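PDB 5L37: MSM0273 from Mycobacterium smegmatis, which assembles into a pentamer of the RMM bacterial microcompartment shell, where by its family it probably caps the vertices. Local coordinates for residues F39-A53 with P67-T79. Residues are numbered along the deposited sequence; the frame is centred on the assembly and turned at random.
Sequences FDVLGSGVGEHVLIA and PPIDALIIGSIDT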
loop_
_atom_site.group_PDB
_atom_site.type_symbol
_atom_site.label_atom_id
_atom_site.label_comp_id
_atom_site.label_asym_id
_atom_site.label_seq_id
_atom_site.Cartn_x
_atom_site.Cartn_y
_atom_site.Cartn_z
ATOM N N PHE C 39 -10.670 0.305 -11.966
ATOM C CA PHE C 39 -12.035 0.793 -12.134
ATOM C C PHE C 39 -12.039 2.045 -12.989
ATOM O O PHE C 39 -11.135 2.858 -12.887
ATOM C CB PHE C 39 -12.681 1.089 -10.765
ATOM C CG PHE C 39 -14.162 1.120 -10.811
ATOM C CD1 PHE C 39 -14.854 -0.067 -10.931
ATOM C CD2 PHE C 39 -14.880 2.325 -10.737
ATOM C CE1 PHE C 39 -16.246 -0.088 -10.988
ATOM C CE2 PHE C 39 -16.283 2.333 -10.795
ATOM C CZ PHE C 39 -16.965 1.116 -10.924
ATOM N N ASP C 40 -13.045 2.182 -13.831
ATOM C CA ASP C 40 -13.119 3.331 -14.739
ATOM C C ASP C 40 -14.486 3.960 -14.724
ATOM O O ASP C 40 -15.501 3.263 -14.886
ATOM C CB ASP C 40 -12.801 2.884 -16.151
ATOM C CG ASP C 40 -12.778 4.047 -17.130
ATOM O OD1 ASP C 40 -11.950 4.945 -16.972
ATOM O OD2 ASP C 40 -13.491 3.955 -18.119
ATOM N N VAL C 41 -14.515 5.286 -14.570
ATOM C CA VAL C 41 -15.761 6.038 -14.621
ATOM C C VAL C 41 -15.780 7.005 -15.811
ATOM O O VAL C 41 -16.788 7.658 -16.065
ATOM C CB VAL C 41 -16.011 6.834 -13.334
ATOM C CG1 VAL C 41 -16.122 5.850 -12.104
ATOM C CG2 VAL C 41 -14.897 7.849 -13.073
ATOM N N LEU C 42 -14.652 7.111 -16.511
ATOM C CA LEU C 42 -14.484 8.056 -17.634
ATOM C C LEU C 42 -14.863 7.555 -19.028
ATOM O O LEU C 42 -14.701 8.291 -20.011
ATOM C CB LEU C 42 -13.040 8.550 -17.664
ATOM C CG LEU C 42 -12.674 9.449 -16.474
ATOM C CD1 LEU C 42 -11.133 9.734 -16.467
ATOM C CD2 LEU C 42 -13.486 10.761 -16.486
ATOM N N GLY C 43 -15.187 6.276 -19.166
ATOM C CA GLY C 43 -15.498 5.763 -20.480
ATOM C C GLY C 43 -14.225 5.572 -21.283
ATOM O O GLY C 43 -14.217 5.743 -22.526
ATOM N N SER C 44 -13.165 5.146 -20.600
ATOM C CA SER C 44 -11.872 4.911 -21.254
ATOM C C SER C 44 -11.949 3.751 -22.223
ATOM O O SER C 44 -12.706 2.815 -22.008
ATOM C CB SER C 44 -10.783 4.609 -20.210
ATOM O OG SER C 44 -10.694 5.662 -19.250
ATOM N N GLY C 45 -11.187 3.849 -23.316
ATOM C CA GLY C 45 -11.230 2.840 -24.371
ATOM C C GLY C 45 -10.035 1.910 -24.471
ATOM O O GLY C 45 -8.978 2.222 -23.958
ATOM N N VAL C 46 -10.204 0.765 -25.140
ATOM C CA VAL C 46 -9.085 -0.142 -25.339
ATOM C C VAL C 46 -8.007 0.563 -26.148
ATOM O O VAL C 46 -8.287 1.226 -27.158
ATOM C CB VAL C 46 -9.512 -1.456 -26.029
ATOM C CG1 VAL C 46 -8.310 -2.241 -26.459
ATOM C CG2 VAL C 46 -10.338 -2.274 -25.095
ATOM N N GLY C 47 -6.770 0.436 -25.699
ATOM C CA GLY C 47 -5.654 1.042 -26.398
ATOM C C GLY C 47 -5.316 2.408 -25.845
ATOM O O GLY C 47 -4.274 2.973 -26.152
ATOM N N GLU C 48 -6.204 2.949 -25.026
ATOM C CA GLU C 48 -5.998 4.279 -24.476
ATOM C C GLU C 48 -4.943 4.303 -23.372
ATOM O O GLU C 48 -4.835 3.393 -22.555
ATOM C CB GLU C 48 -7.304 4.806 -23.906
ATOM C CG GLU C 48 -7.251 6.212 -23.403
ATOM C CD GLU C 48 -8.638 6.702 -23.012
ATOM O OE1 GLU C 48 -9.642 6.054 -23.402
ATOM O OE2 GLU C 48 -8.724 7.719 -22.290
ATOM N N HIS C 49 -4.140 5.349 -23.368
ATOM C CA HIS C 49 -3.156 5.522 -22.324
ATOM C C HIS C 49 -3.735 6.327 -21.184
ATOM O O HIS C 49 -4.197 7.450 -21.394
ATOM C CB HIS C 49 -1.913 6.209 -22.888
ATOM C CG HIS C 49 -1.342 5.481 -24.054
ATOM N ND1 HIS C 49 -0.747 4.252 -23.938
ATOM C CD2 HIS C 49 -1.292 5.808 -25.370
ATOM C CE1 HIS C 49 -0.380 3.828 -25.139
ATOM N NE2 HIS C 49 -0.685 4.762 -26.020
ATOM N N VAL C 50 -3.671 5.765 -19.979
ATOM C CA VAL C 50 -4.376 6.346 -18.839
ATOM C C VAL C 50 -3.454 6.450 -17.628
ATOM O O VAL C 50 -2.396 5.832 -17.582
ATOM C CB VAL C 50 -5.615 5.517 -18.443
ATOM C CG1 VAL C 50 -6.654 5.514 -19.588
ATOM C CG2 VAL C 50 -5.221 4.094 -18.136
ATOM N N LEU C 51 -3.899 7.234 -16.656
ATOM C CA LEU C 51 -3.215 7.461 -15.392
ATOM C C LEU C 51 -4.040 6.794 -14.290
ATOM O O LEU C 51 -5.243 7.023 -14.224
ATOM C CB LEU C 51 -3.117 8.967 -15.151
ATOM C CG LEU C 51 -2.275 9.456 -13.995
ATOM C CD1 LEU C 51 -0.799 8.955 -14.247
ATOM C CD2 LEU C 51 -2.407 10.980 -13.935
ATOM N N ILE C 52 -3.413 5.961 -13.466
ATOM C CA ILE C 52 -4.104 5.190 -12.429
ATOM C C ILE C 52 -3.627 5.569 -11.051
ATOM O O ILE C 52 -2.400 5.700 -10.836
ATOM C CB ILE C 52 -3.876 3.688 -12.635
ATOM C CG1 ILE C 52 -4.623 3.342 -13.946
ATOM C CG2 ILE C 52 -4.424 2.883 -11.448
ATOM C CD1 ILE C 52 -4.317 2.000 -14.410
ATOM N N ALA C 53 -4.566 5.706 -10.119
ATOM C CA ALA C 53 -4.215 5.811 -8.679
ATOM C C ALA C 53 -4.624 4.542 -7.961
ATOM O O ALA C 53 -5.628 3.913 -8.327
ATOM C CB ALA C 53 -4.903 7.007 -8.040
ATOM N N PRO C 67 -16.521 2.235 -1.706
ATOM C CA PRO C 67 -16.548 0.966 -2.451
ATOM C C PRO C 67 -15.259 0.174 -2.336
ATOM O O PRO C 67 -14.176 0.747 -2.107
ATOM C CB PRO C 67 -16.749 1.387 -3.888
ATOM C CG PRO C 67 -16.154 2.787 -3.976
ATOM C CD PRO C 67 -16.429 3.401 -2.599
ATOM N N PRO C 68 -15.354 -1.132 -2.562
ATOM C CA PRO C 68 -14.195 -2.011 -2.411
ATOM C C PRO C 68 -13.320 -2.006 -3.674
ATOM O O PRO C 68 -13.158 -3.025 -4.367
ATOM C CB PRO C 68 -14.842 -3.375 -2.157
ATOM C CG PRO C 68 -16.095 -3.326 -3.028
ATOM C CD PRO C 68 -16.585 -1.866 -2.965
ATOM N N ILE C 69 -12.750 -0.825 -3.951
ATOM C CA ILE C 69 -12.002 -0.556 -5.176
ATOM C C ILE C 69 -10.630 -0.036 -4.778
ATOM O O ILE C 69 -10.551 0.953 -4.004
ATOM C CB ILE C 69 -12.764 0.520 -6.017
ATOM C CG1 ILE C 69 -14.111 -0.051 -6.465
ATOM C CG2 ILE C 69 -11.925 1.019 -7.193
ATOM C CD1 ILE C 69 -13.958 -1.225 -7.375
ATOM N N ASP C 70 -9.564 -0.657 -5.304
ATOM C CA ASP C 70 -8.185 -0.264 -4.939
ATOM C C ASP C 70 -7.358 0.224 -6.170
ATOM O O ASP C 70 -6.131 0.330 -6.101
ATOM C CB ASP C 70 -7.481 -1.458 -4.243
ATOM C CG ASP C 70 -7.250 -2.663 -5.192
ATOM O OD1 ASP C 70 -7.561 -2.519 -6.381
ATOM O OD2 ASP C 70 -6.719 -3.706 -4.742
ATOM N N ALA C 71 -8.031 0.529 -7.284
ATOM C CA ALA C 71 -7.346 1.083 -8.470
ATOM C C ALA C 71 -8.359 1.820 -9.313
ATOM O O ALA C 71 -9.442 1.280 -9.561
ATOM C CB ALA C 71 -6.693 -0.050 -9.289
ATOM N N LEU C 72 -8.048 3.059 -9.668
ATOM C CA LEU C 72 -8.999 3.953 -10.352
ATOM C C LEU C 72 -8.261 4.689 -11.433
ATOM O O LEU C 72 -7.219 5.271 -11.192
ATOM C CB LEU C 72 -9.612 4.965 -9.365
ATOM C CG LEU C 72 -10.576 6.004 -9.946
ATOM C CD1 LEU C 72 -11.875 5.327 -10.502
ATOM C CD2 LEU C 72 -10.916 6.980 -8.831
ATOM N N ILE C 73 -8.837 4.684 -12.637
ATOM C CA ILE C 73 -8.315 5.545 -13.694
ATOM C C ILE C 73 -8.713 6.988 -13.429
ATOM O O ILE C 73 -9.902 7.300 -13.280
ATOM C CB ILE C 73 -8.833 5.038 -15.053
ATOM C CG1 ILE C 73 -8.061 3.760 -15.432
ATOM C CG2 ILE C 73 -8.684 6.151 -16.132
ATOM C CD1 ILE C 73 -8.796 2.902 -16.571
ATOM N N ILE C 74 -7.726 7.879 -13.328
ATOM C CA ILE C 74 -8.067 9.256 -12.978
ATOM C C ILE C 74 -7.977 10.197 -14.175
ATOM O O ILE C 74 -8.346 11.362 -14.048
ATOM C CB ILE C 74 -7.205 9.818 -11.769
ATOM C CG1 ILE C 74 -5.749 9.881 -12.131
ATOM C CG2 ILE C 74 -7.413 8.965 -10.515
ATOM C CD1 ILE C 74 -4.926 10.619 -11.032
ATOM N N GLY C 75 -7.474 9.726 -15.320
ATOM C CA GLY C 75 -7.456 10.602 -16.503
ATOM C C GLY C 75 -6.746 9.924 -17.666
ATOM O O GLY C 75 -6.127 8.856 -17.498
ATOM N N SER C 76 -6.854 10.513 -18.848
ATOM C CA SER C 76 -6.071 10.002 -19.976
ATOM C C SER C 76 -4.844 10.860 -20.145
ATOM O O SER C 76 -4.796 11.992 -19.652
ATOM C CB SER C 76 -6.889 9.910 -21.277
ATOM O OG SER C 76 -7.300 11.176 -21.653
ATOM N N ILE C 77 -3.815 10.304 -20.779
ATOM C CA ILE C 77 -2.532 11.000 -20.908
ATOM C C ILE C 77 -2.486 11.747 -22.241
ATOM O O ILE C 77 -2.642 11.150 -23.327
ATOM C CB ILE C 77 -1.385 10.004 -20.822
ATOM C CG1 ILE C 77 -1.473 9.283 -19.460
ATOM C CG2 ILE C 77 -0.037 10.665 -21.014
ATOM C CD1 ILE C 77 -0.569 8.148 -19.347
ATOM N N ASP C 78 -2.223 13.045 -22.150
ATOM C CA ASP C 78 -2.177 13.878 -23.330
ATOM C C ASP C 78 -0.931 13.551 -24.145
ATOM O O ASP C 78 0.126 13.181 -23.574
ATOM C CB ASP C 78 -2.133 15.385 -23.012
ATOM C CG ASP C 78 -3.295 15.895 -22.165
ATOM O OD1 ASP C 78 -4.248 15.165 -21.866
ATOM O OD2 ASP C 78 -3.310 17.148 -22.014
ATOM N N THR C 79 -1.031 13.791 -25.446
ATOM C CA THR C 79 0.118 13.476 -26.306
ATOM C C THR C 79 1.334 14.350 -26.098
ATOM O O THR C 79 2.423 14.020 -26.576
ATOM C CB THR C 79 -0.273 13.522 -27.790
ATOM O OG1 THR C 79 -0.876 14.790 -28.125
ATOM C CG2 THR C 79 -1.236 12.396 -28.062
HETATM O O HOH W 1 -12.055 6.544 -14.741
#
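Ala53 and Leu72 exchange two backbone hydrogen bonds where strands 49-53 and 71-76 run antiparallel, their N-to-C directions 135° apart over these short segments. Leu51 faces two residues: its O accepts from Ile74 N at 2.8 Å and its N donates to Gly75 O at 2.9 Å. Strand 71-76 thus has one residue more than its partner here, a beta bulge at Ile74-Gly75. Phe39 binds the other edge of strand 71-76 in a parallel pattern, with its N bonded to Ala71 O and its O to Ile73 N. Gripped along both edges, strand 71-76 closes a five-stranded barrel, consistent with the OB-like fold of the EutN/CcmL family. Ile73 points into the barrel. Its CG1 lies 3.8 Å from Ile52 CG1, and Leu25 and Ala38 pack nearby. Its CG2, anti to the backbone N, reaches Val50 CB at 3.9 Å and sits beside the Asp40 carboxylate. Asp40 OD1 takes the hydroxyl of Ser44 OG at 2.7 Å, and OD2 takes Ser44 N on its syn lone pair. One water links Asp40 OD1, Val41 N and Ile73 O, the last at 2.7 Å. Outside the barrel, Leu51 CD2 meets Ile74 CD1 at 3.9 Å. Ile74 also packs on Ile16 of a neighbouring subunit of the pentamer.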